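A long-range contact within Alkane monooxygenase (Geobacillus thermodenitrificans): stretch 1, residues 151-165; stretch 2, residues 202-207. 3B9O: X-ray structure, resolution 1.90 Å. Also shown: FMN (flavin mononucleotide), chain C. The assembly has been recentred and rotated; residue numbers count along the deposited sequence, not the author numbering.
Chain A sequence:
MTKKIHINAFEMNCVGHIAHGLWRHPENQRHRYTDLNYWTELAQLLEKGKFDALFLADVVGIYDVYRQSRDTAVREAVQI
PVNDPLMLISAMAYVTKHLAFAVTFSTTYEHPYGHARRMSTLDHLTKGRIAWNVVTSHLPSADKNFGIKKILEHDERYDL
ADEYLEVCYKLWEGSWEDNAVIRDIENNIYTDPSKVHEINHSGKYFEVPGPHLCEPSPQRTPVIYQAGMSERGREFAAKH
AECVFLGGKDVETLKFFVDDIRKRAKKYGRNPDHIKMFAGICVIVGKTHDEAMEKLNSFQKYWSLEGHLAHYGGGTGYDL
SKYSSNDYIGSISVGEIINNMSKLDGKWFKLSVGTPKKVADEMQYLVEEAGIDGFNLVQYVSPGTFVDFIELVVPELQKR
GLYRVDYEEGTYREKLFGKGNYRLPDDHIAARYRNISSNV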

ATOM      1  N   ILE A 151     -20.963  -3.938  14.929  1.00 57.47           N
ATOM      2  CA  ILE A 151     -19.533  -4.118  14.641  1.00 54.78           C
ATOM      3  C   ILE A 151     -19.324  -5.432  13.874  1.00 47.24           C
ATOM      4  O   ILE A 151     -19.739  -6.522  14.317  1.00 40.24           O
ATOM      5  N   LEU A 152     -18.712  -5.298  12.699  1.00 36.21           N
ATOM      6  CA  LEU A 152     -18.509  -6.423  11.808  1.00 47.51           C
ATOM      7  C   LEU A 152     -17.326  -7.277  12.249  1.00 37.46           C
ATOM      8  O   LEU A 152     -16.274  -6.753  12.662  1.00 34.28           O
ATOM      9  N   GLU A 153     -17.523  -8.594  12.137  1.00 33.24           N
ATOM     10  CA  GLU A 153     -16.477  -9.590  12.376  1.00 48.63           C
ATOM     11  C   GLU A 153     -15.459  -9.545  11.228  1.00 29.41           C
ATOM     12  O   GLU A 153     -15.798  -9.092  10.151  1.00 31.06           O
ATOM     13  N   HIS A 154     -14.237 -10.019  11.489  1.00 27.37           N
ATOM     14  CA  HIS A 154     -13.128 -10.052  10.521  1.00 27.37           C
ATOM     15  C   HIS A 154     -13.529 -10.434   9.080  1.00 35.58           C
ATOM     16  O   HIS A 154     -13.281  -9.670   8.143  1.00 23.62           O
ATOM     17  N   ASP A 155     -14.155 -11.607   8.905  1.00 24.12           N
ATOM     18  CA  ASP A 155     -14.483 -12.106   7.575  1.00 22.06           C
ATOM     19  C   ASP A 155     -15.604 -11.300   6.937  1.00 48.34           C
ATOM     20  O   ASP A 155     -15.582 -11.031   5.727  1.00 26.52           O
ATOM     21  N   GLU A 156     -16.577 -10.911   7.753  1.00 20.49           N
ATOM     22  CA  GLU A 156     -17.692 -10.110   7.294  1.00 24.58           C
ATOM     23  C   GLU A 156     -17.232  -8.724   6.766  1.00 20.22           C
ATOM     24  O   GLU A 156     -17.819  -8.171   5.840  1.00 21.56           O
ATOM     25  N   ARG A 157     -16.179  -8.177   7.356  1.00 19.19           N
ATOM     26  CA  ARG A 157     -15.580  -6.954   6.814  1.00 22.62           C
ATOM     27  C   ARG A 157     -15.148  -7.100   5.347  1.00 23.65           C
ATOM     28  O   ARG A 157     -15.268  -6.145   4.585  1.00 26.83           O
ATOM     29  N   TYR A 158     -14.656  -8.282   4.965  1.00 23.26           N
ATOM     30  CA  TYR A 158     -14.274  -8.562   3.573  1.00 21.59           C
ATOM     31  C   TYR A 158     -15.468  -8.725   2.626  1.00 32.34           C
ATOM     32  O   TYR A 158     -15.387  -8.350   1.454  1.00 22.37           O
ATOM     33  N   ASP A 159     -16.576  -9.265   3.124  1.00 20.85           N
ATOM     34  CA  ASP A 159     -17.803  -9.286   2.339  1.00 17.23           C
ATOM     35  C   ASP A 159     -18.305  -7.860   2.048  1.00 20.50           C
ATOM     36  O   ASP A 159     -18.776  -7.571   0.950  1.00 20.50           O
ATOM     37  N   LEU A 160     -18.232  -6.993   3.055  1.00 16.66           N
ATOM     38  CA  LEU A 160     -18.559  -5.583   2.897  1.00 19.59           C
ATOM     39  C   LEU A 160     -17.632  -4.930   1.844  1.00 26.08           C
ATOM     40  O   LEU A 160     -18.094  -4.210   0.937  1.00 18.49           O
ATOM     41  N   ALA A 161     -16.334  -5.214   1.952  1.00 14.92           N
ATOM     42  CA  ALA A 161     -15.382  -4.775   0.952  1.00 18.42           C
ATOM     43  C   ALA A 161     -15.731  -5.248  -0.478  1.00 23.91           C
ATOM     44  O   ALA A 161     -15.576  -4.477  -1.443  1.00 15.36           O
ATOM     45  N   ASP A 162     -16.171  -6.514  -0.633  1.00 17.91           N
ATOM     46  CA  ASP A 162     -16.623  -6.999  -1.917  1.00 16.69           C
ATOM     47  C   ASP A 162     -17.668  -6.062  -2.533  1.00 20.57           C
ATOM     48  O   ASP A 162     -17.529  -5.637  -3.683  1.00 14.12           O
ATOM     49  N   GLU A 163     -18.689  -5.716  -1.743  1.00 16.51           N
ATOM     50  CA  GLU A 163     -19.809  -4.927  -2.264  1.00 14.76           C
ATOM     51  C   GLU A 163     -19.366  -3.457  -2.449  1.00 18.59           C
ATOM     52  O   GLU A 163     -19.826  -2.794  -3.362  1.00 16.78           O
ATOM     53  N   TYR A 164     -18.475  -2.986  -1.569  1.00 17.98           N
ATOM     54  CA  TYR A 164     -17.903  -1.647  -1.661  1.00 18.14           C
ATOM     55  C   TYR A 164     -17.215  -1.490  -3.048  1.00 12.47           C
ATOM     56  O   TYR A 164     -17.443  -0.509  -3.771  1.00 18.32           O
ATOM     57  N   LEU A 165     -16.355  -2.443  -3.373  1.00 14.22           N
ATOM     58  CA  LEU A 165     -15.709  -2.498  -4.699  1.00 11.81           C
ATOM     59  C   LEU A 165     -16.726  -2.651  -5.841  1.00 24.88           C
ATOM     60  O   LEU A 165     -16.577  -2.022  -6.879  1.00 19.01           O
ATOM     61  N   SER A 202     -27.966  -2.319  -5.673  1.00 22.90           N
ATOM     62  CA  SER A 202     -28.816  -2.723  -4.593  1.00 22.98           C
ATOM     63  C   SER A 202     -28.165  -3.966  -4.012  1.00 20.71           C
ATOM     64  O   SER A 202     -28.037  -4.964  -4.705  1.00 24.68           O
ATOM     65  N   GLY A 203     -27.723  -3.918  -2.764  1.00 15.15           N
ATOM     66  CA  GLY A 203     -27.118  -5.095  -2.165  1.00 12.73           C
ATOM     67  C   GLY A 203     -27.364  -5.091  -0.684  1.00 23.69           C
ATOM     68  O   GLY A 203     -28.129  -4.261  -0.186  1.00 22.06           O
ATOM     69  N   LYS A 204     -26.677  -5.976   0.031  1.00 17.75           N
ATOM     70  CA  LYS A 204     -26.829  -6.099   1.464  1.00 25.98           C
ATOM     71  C   LYS A 204     -26.411  -4.852   2.253  1.00 32.75           C
ATOM     72  O   LYS A 204     -27.085  -4.468   3.229  1.00 22.00           O
ATOM     73  N   TYR A 205     -25.287  -4.246   1.854  1.00 19.47           N
ATOM     74  CA  TYR A 205     -24.748  -3.101   2.591  1.00 21.26           C
ATOM     75  C   TYR A 205     -25.086  -1.757   1.969  1.00 21.26           C
ATOM     76  O   TYR A 205     -25.216  -0.783   2.688  1.00 26.95           O
ATOM     77  N   PHE A 206     -25.246  -1.708   0.660  1.00 14.37           N
ATOM     78  CA  PHE A 206     -25.417  -0.443  -0.061  1.00 18.03           C
ATOM     79  C   PHE A 206     -26.593  -0.406  -1.006  1.00 11.80           C
ATOM     80  O   PHE A 206     -26.941  -1.403  -1.653  1.00 17.29           O
ATOM     81  N   GLU A 207     -27.148   0.781  -1.140  1.00 17.49           N
ATOM     82  CA  GLU A 207     -28.154   1.087  -2.128  1.00 16.52           C
ATOM     83  C   GLU A 207     -27.723   2.401  -2.794  1.00 16.58           C
ATOM     84  O   GLU A 207     -27.751   3.467  -2.162  1.00 27.43           O
TER

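Stretch 2 is a short turn that packs against one side of the helix of stretch 1. The nearest backbone approach is between Leu160 CA and Tyr205 CA, 6.7 Å apart. Glu163 organises the polar part of the contact, and Tyr205 and Phe206 supply most of the apolar part.

Ser202 points away from the helix and makes no contact with it. Its chi1 is t. Its OG lies close to the carboxylate of Glu207, 2.6 Å from Glu207 OE1, so the two ends of the turn are linked on the side away from the helix.

Gly203 has no side chain. Its CA sits 3.4 Å from Glu163 OE2. A CB built here at ideal geometry would lie 2.4 Å from Glu163 OE2, which is a clash. Gly203 N also bonds to Phe206 O at 2.9 Å, which closes the turn.

Lys204 points sideways, with all four chi angles t. The extended chain brings Lys204 NZ to 4.5 Å from Glu156 OE2. The charges are opposite, but the gap is too long for a salt bridge. Lys204 N is 3.2 Å from Glu163 OE1, at a poor angle for a hydrogen bond.

Tyr205 points toward the helix with chi1 m. Leu160 (chi1 t, chi2 p) lies over one face of its ring, with Leu160 CD1 3.5 Å from Tyr205 CG. This is a CH-pi contact. Leu152 (chi1 m, chi2 t) adds a looser apolar contact, Leu152 CD1 to Tyr205 CE1 at 4.3 Å. Glu156 starts out sideways, but its t, t chain carries the carboxylate nearer. Tyr205 OH then gives a weak hydrogen bond to Glu156 OE2 at 3.4 Å.

The backbone of the turn is held by Glu163, which points toward it with chi1 and chi2 both t. Tyr205 N donates to Glu163 OE1 at 2.7 Å, and Phe206 N donates to Glu163 OE2 at 2.8 Å. One carboxylate thus accepts from two successive amides.

Phe206 also points toward the helix, chi1 m. Its ring meets Leu160, with Phe206 CE1 3.6 Å from Leu160 CD1. The same methyl therefore touches both aromatic residues. Tyr164 (chi1 t) is sideways, and Tyr164 CD1 is 3.8 Å from Phe206 CZ. The two rings meet obliquely, with centroids 5.8 Å apart.

Glu207 points away and leaves the contact.

The flavin mononucleotide belongs to another part of the helix surface. Tyr158 makes no contact with stretch 2, and Tyr158 OH donates to FMN O2P at 2.6 Å.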

ATOM      1  CB  ILE A 151     -18.619  -3.991  15.910  1.00 58.81           C
ATOM      2  CG1 ILE A 151     -18.565  -2.536  16.408  1.00 55.71           C
ATOM      3  CG2 ILE A 151     -17.188  -4.442  15.621  1.00 54.40           C
ATOM      4  CD1 ILE A 151     -19.575  -2.193  17.461  1.00 62.38           C
ATOM      5  CB  LEU A 152     -18.332  -5.951  10.356  1.00 32.97           C
ATOM      6  CG  LEU A 152     -19.479  -5.172   9.712  1.00 42.80           C
ATOM      7  CD1 LEU A 152     -19.202  -5.035   8.223  1.00 39.91           C
ATOM      8  CD2 LEU A 152     -20.860  -5.824   9.959  1.00 40.78           C
ATOM      9  CB  GLU A 153     -17.112 -10.983  12.424  1.00 36.12           C
ATOM     10  CG  GLU A 153     -18.050 -11.202  13.609  1.00 62.26           C
ATOM     11  CD  GLU A 153     -17.344 -11.854  14.781  1.00 86.95           C
ATOM     12  OE1 GLU A 153     -16.499 -11.185  15.448  1.00 67.55           O
ATOM     13  OE2 GLU A 153     -17.639 -13.052  15.022  1.00 82.47           O
ATOM     14  CB  HIS A 154     -12.011 -10.967  11.022  1.00 27.13           C
ATOM     15  CG  HIS A 154     -10.922 -11.198  10.013  1.00 28.21           C
ATOM     16  ND1 HIS A 154      -9.739 -10.490  10.012  1.00 31.13           N
ATOM     17  CD2 HIS A 154     -10.856 -12.039   8.957  1.00 18.91           C
ATOM     18  CE1 HIS A 154      -8.978 -10.911   9.017  1.00 35.98           C
ATOM     19  NE2 HIS A 154      -9.639 -11.841   8.355  1.00 25.85           N
ATOM     20  CB  ASP A 155     -14.845 -13.599   7.608  1.00 29.32           C
ATOM     21  CG  ASP A 155     -13.611 -14.518   7.548  1.00 47.55           C
ATOM     22  OD1 ASP A 155     -12.479 -14.079   7.886  1.00 32.96           O
ATOM     23  OD2 ASP A 155     -13.795 -15.699   7.144  1.00 43.60           O
ATOM     24  CB  GLU A 156     -18.689  -9.949   8.439  1.00 23.96           C
ATOM     25  CG  GLU A 156     -19.912  -9.182   8.077  1.00 36.12           C
ATOM     26  CD  GLU A 156     -20.980  -9.235   9.161  1.00 65.28           C
ATOM     27  OE1 GLU A 156     -20.698  -9.739  10.295  1.00 46.40           O
ATOM     28  OE2 GLU A 156     -22.101  -8.757   8.846  1.00 56.64           O
ATOM     29  CB  ARG A 157     -14.385  -6.520   7.671  1.00 19.95           C
ATOM     30  CG  ARG A 157     -14.831  -5.912   8.995  1.00 23.77           C
ATOM     31  CD  ARG A 157     -13.699  -5.719   9.969  1.00 25.90           C
ATOM     32  NE  ARG A 157     -14.279  -5.213  11.191  1.00 32.44           N
ATOM     33  CZ  ARG A 157     -13.950  -4.075  11.792  1.00 40.12           C
ATOM     34  NH1 ARG A 157     -12.970  -3.305  11.327  1.00 41.02           N
ATOM     35  NH2 ARG A 157     -14.586  -3.734  12.894  1.00 42.05           N
ATOM     36  CB  TYR A 158     -13.339  -9.780   3.477  1.00 19.20           C
ATOM     37  CG  TYR A 158     -11.889  -9.443   3.755  1.00 27.74           C
ATOM     38  CD1 TYR A 158     -11.290  -9.768   4.965  1.00 17.64           C
ATOM     39  CD2 TYR A 158     -11.127  -8.765   2.809  1.00 24.56           C
ATOM     40  CE1 TYR A 158      -9.938  -9.435   5.215  1.00 31.37           C
ATOM     41  CE2 TYR A 158      -9.785  -8.418   3.046  1.00 21.74           C
ATOM     42  CZ  TYR A 158      -9.189  -8.750   4.241  1.00 28.38           C
ATOM     43  OH  TYR A 158      -7.853  -8.404   4.455  1.00 22.50           O
ATOM     44  CB  ASP A 159     -18.889 -10.068   3.076  1.00 28.94           C
ATOM     45  CG  ASP A 159     -18.513 -11.546   3.295  1.00 34.54           C
ATOM     46  OD1 ASP A 159     -17.816 -12.141   2.460  1.00 27.05           O
ATOM     47  OD2 ASP A 159     -18.953 -12.092   4.305  1.00 30.22           O
ATOM     48  CB  LEU A 160     -18.466  -4.875   4.262  1.00 20.45           C
ATOM     49  CG  LEU A 160     -18.448  -3.342   4.249  1.00 20.74           C
ATOM     50  CD1 LEU A 160     -19.720  -2.773   3.632  1.00 25.56           C
ATOM     51  CD2 LEU A 160     -18.272  -2.818   5.649  1.00 19.74           C
ATOM     52  CB  ALA A 161     -13.982  -5.206   1.358  1.00 13.63           C
ATOM     53  CB  ASP A 162     -17.229  -8.409  -1.797  1.00 16.70           C
ATOM     54  CG  ASP A 162     -16.189  -9.504  -1.830  1.00 30.10           C
ATOM     55  OD1 ASP A 162     -16.347 -10.487  -1.073  1.00 38.35           O
ATOM     56  OD2 ASP A 162     -15.221  -9.424  -2.626  1.00 28.66           O
ATOM     57  CB  GLU A 163     -21.007  -4.969  -1.309  1.00 16.47           C
ATOM     58  CG  GLU A 163     -22.296  -4.541  -1.992  1.00 16.89           C
ATOM     59  CD  GLU A 163     -23.461  -4.403  -1.052  1.00 19.47           C
ATOM     60  OE1 GLU A 163     -23.591  -5.175  -0.074  1.00 22.83           O
ATOM     61  OE2 GLU A 163     -24.248  -3.503  -1.284  1.00 18.16           O
ATOM     62  CB  TYR A 164     -16.890  -1.462  -0.508  1.00 12.39           C
ATOM     63  CG  TYR A 164     -16.534  -0.021  -0.217  1.00  9.73           C
ATOM     64  CD1 TYR A 164     -16.953   0.586   0.975  1.00 15.08           C
ATOM     65  CD2 TYR A 164     -15.800   0.746  -1.148  1.00 13.25           C
ATOM     66  CE1 TYR A 164     -16.658   1.904   1.281  1.00 13.31           C
ATOM     67  CE2 TYR A 164     -15.498   2.113  -0.860  1.00 23.52           C
ATOM     68  CZ  TYR A 164     -15.932   2.668   0.355  1.00 21.88           C
ATOM     69  OH  TYR A 164     -15.652   3.992   0.622  1.00 15.29           O
ATOM     70  CB  LEU A 165     -14.630  -3.579  -4.734  1.00 11.65           C
ATOM     71  CG  LEU A 165     -13.239  -3.173  -4.195  1.00 29.50           C
ATOM     72  CD1 LEU A 165     -12.366  -4.375  -4.344  1.00 19.65           C
ATOM     73  CD2 LEU A 165     -12.634  -2.017  -4.996  1.00 23.38           C
ATOM     74  CB  SER A 202     -30.209  -3.030  -5.189  1.00 34.86           C
ATOM     75  OG  SER A 202     -31.198  -2.756  -4.219  1.00 51.02           O
ATOM     76  CB  LYS A 204     -26.045  -7.308   1.949  1.00 22.00           C
ATOM     77  CG  LYS A 204     -25.871  -7.438   3.449  1.00 23.38           C
ATOM     78  CD  LYS A 204     -25.269  -8.790   3.775  1.00 18.88           C
ATOM     79  CE  LYS A 204     -25.440  -9.117   5.238  1.00 26.87           C
ATOM     80  NZ  LYS A 204     -24.648 -10.329   5.500  1.00 33.33           N
ATOM     81  CB  TYR A 205     -23.233  -3.219   2.790  1.00 21.41           C
ATOM     82  CG  TYR A 205     -22.836  -4.466   3.549  1.00 22.15           C
ATOM     83  CD1 TYR A 205     -22.971  -4.532   4.938  1.00 28.29           C
ATOM     84  CD2 TYR A 205     -22.335  -5.574   2.883  1.00 14.84           C
ATOM     85  CE1 TYR A 205     -22.620  -5.672   5.629  1.00 24.81           C
ATOM     86  CE2 TYR A 205     -21.999  -6.719   3.569  1.00 23.31           C
ATOM     87  CZ  TYR A 205     -22.131  -6.746   4.932  1.00 19.62           C
ATOM     88  OH  TYR A 205     -21.778  -7.874   5.605  1.00 39.37           O
ATOM     89  CB  PHE A 206     -24.120  -0.137  -0.846  1.00 13.66           C
ATOM     90  CG  PHE A 206     -22.915  -0.038   0.031  1.00 14.28           C
ATOM     91  CD1 PHE A 206     -21.886  -0.964  -0.071  1.00 18.76           C
ATOM     92  CD2 PHE A 206     -22.823   0.998   0.972  1.00 21.67           C
ATOM     93  CE1 PHE A 206     -20.767  -0.869   0.752  1.00 20.23           C
ATOM     94  CE2 PHE A 206     -21.730   1.114   1.797  1.00 15.98           C
ATOM     95  CZ  PHE A 206     -20.692   0.172   1.700  1.00 24.77           C
ATOM     96  CB  GLU A 207     -29.526   1.248  -1.445  1.00 17.23           C
ATOM     97  CG  GLU A 207     -30.696   1.360  -2.433  1.00 36.75           C
ATOM     98  CD  GLU A 207     -31.074  -0.002  -2.992  1.00 47.06           C
ATOM     99  OE1 GLU A 207     -30.978  -1.020  -2.259  1.00 59.16           O
ATOM    100  OE2 GLU A 207     -31.473  -0.064  -4.172  1.00 72.43           O
TER
HETATM  101  N1  FMN C 441      -3.953  -2.361   7.566  1.00 55.89           N
HETATM  102  C2  FMN C 441      -4.254  -1.045   7.654  1.00 87.73           C
HETATM  103  O2  FMN C 441      -5.304  -0.715   8.280  1.00 53.32           O
HETATM  104  N3  FMN C 441      -3.410  -0.138   7.063  1.00 53.06           N
HETATM  105  C4  FMN C 441      -2.286  -0.537   6.385  1.00 58.29           C
HETATM  106  O4  FMN C 441      -1.539   0.306   5.846  1.00 56.77           O
HETATM  107  C4A FMN C 441      -1.976  -1.902   6.284  1.00 44.69           C
HETATM  108  N5  FMN C 441      -0.877  -2.370   5.618  1.00 53.21           N
HETATM  109  C5A FMN C 441      -0.622  -3.716   5.572  1.00 66.26           C
HETATM  110  C6  FMN C 441       0.506  -4.235   4.906  1.00 52.67           C
HETATM  111  C7  FMN C 441       0.743  -5.623   4.859  1.00 41.13           C
HETATM  112  C7M FMN C 441       1.952  -6.195   4.151  1.00 65.89           C
HETATM  113  C8  FMN C 441      -0.147  -6.496   5.467  1.00 62.37           C
HETATM  114  C8M FMN C 441       0.098  -7.987   5.427  1.00 56.28           C
HETATM  115  C9  FMN C 441      -1.270  -5.996   6.136  1.00 40.44           C
HETATM  116  C9A FMN C 441      -1.516  -4.612   6.198  1.00 71.07           C
HETATM  117  N10 FMN C 441      -2.607  -4.132   6.848  1.00 83.50           N
HETATM  118  C10 FMN C 441      -2.844  -2.806   6.906  1.00 70.05           C
HETATM  119  C1' FMN C 441      -3.571  -5.034   7.514  1.00 64.74           C
HETATM  120  C2' FMN C 441      -4.772  -5.285   6.584  1.00 60.62           C
HETATM  121  O2' FMN C 441      -4.648  -4.536   5.374  1.00 43.14           O
HETATM  122  C3' FMN C 441      -6.153  -4.978   7.186  1.00 60.97           C
HETATM  123  O3' FMN C 441      -6.210  -3.698   7.853  1.00 46.02           O
HETATM  124  C4' FMN C 441      -6.724  -6.146   8.020  1.00 72.58           C
HETATM  125  O4' FMN C 441      -7.141  -5.721   9.322  1.00 84.09           O
HETATM  126  C5' FMN C 441      -5.777  -7.339   8.190  1.00 65.18           C
HETATM  127  O5' FMN C 441      -6.079  -8.201   7.100  1.00 47.04           O
HETATM  128  P   FMN C 441      -5.942  -9.800   7.175  1.00 51.81           P
HETATM  129  O1P FMN C 441      -6.460 -10.165   8.557  1.00 71.81           O
HETATM  130  O2P FMN C 441      -6.788 -10.250   6.021  1.00 30.75           O
HETATM  131  O3P FMN C 441      -4.459 -10.103   7.069  1.00 63.87           O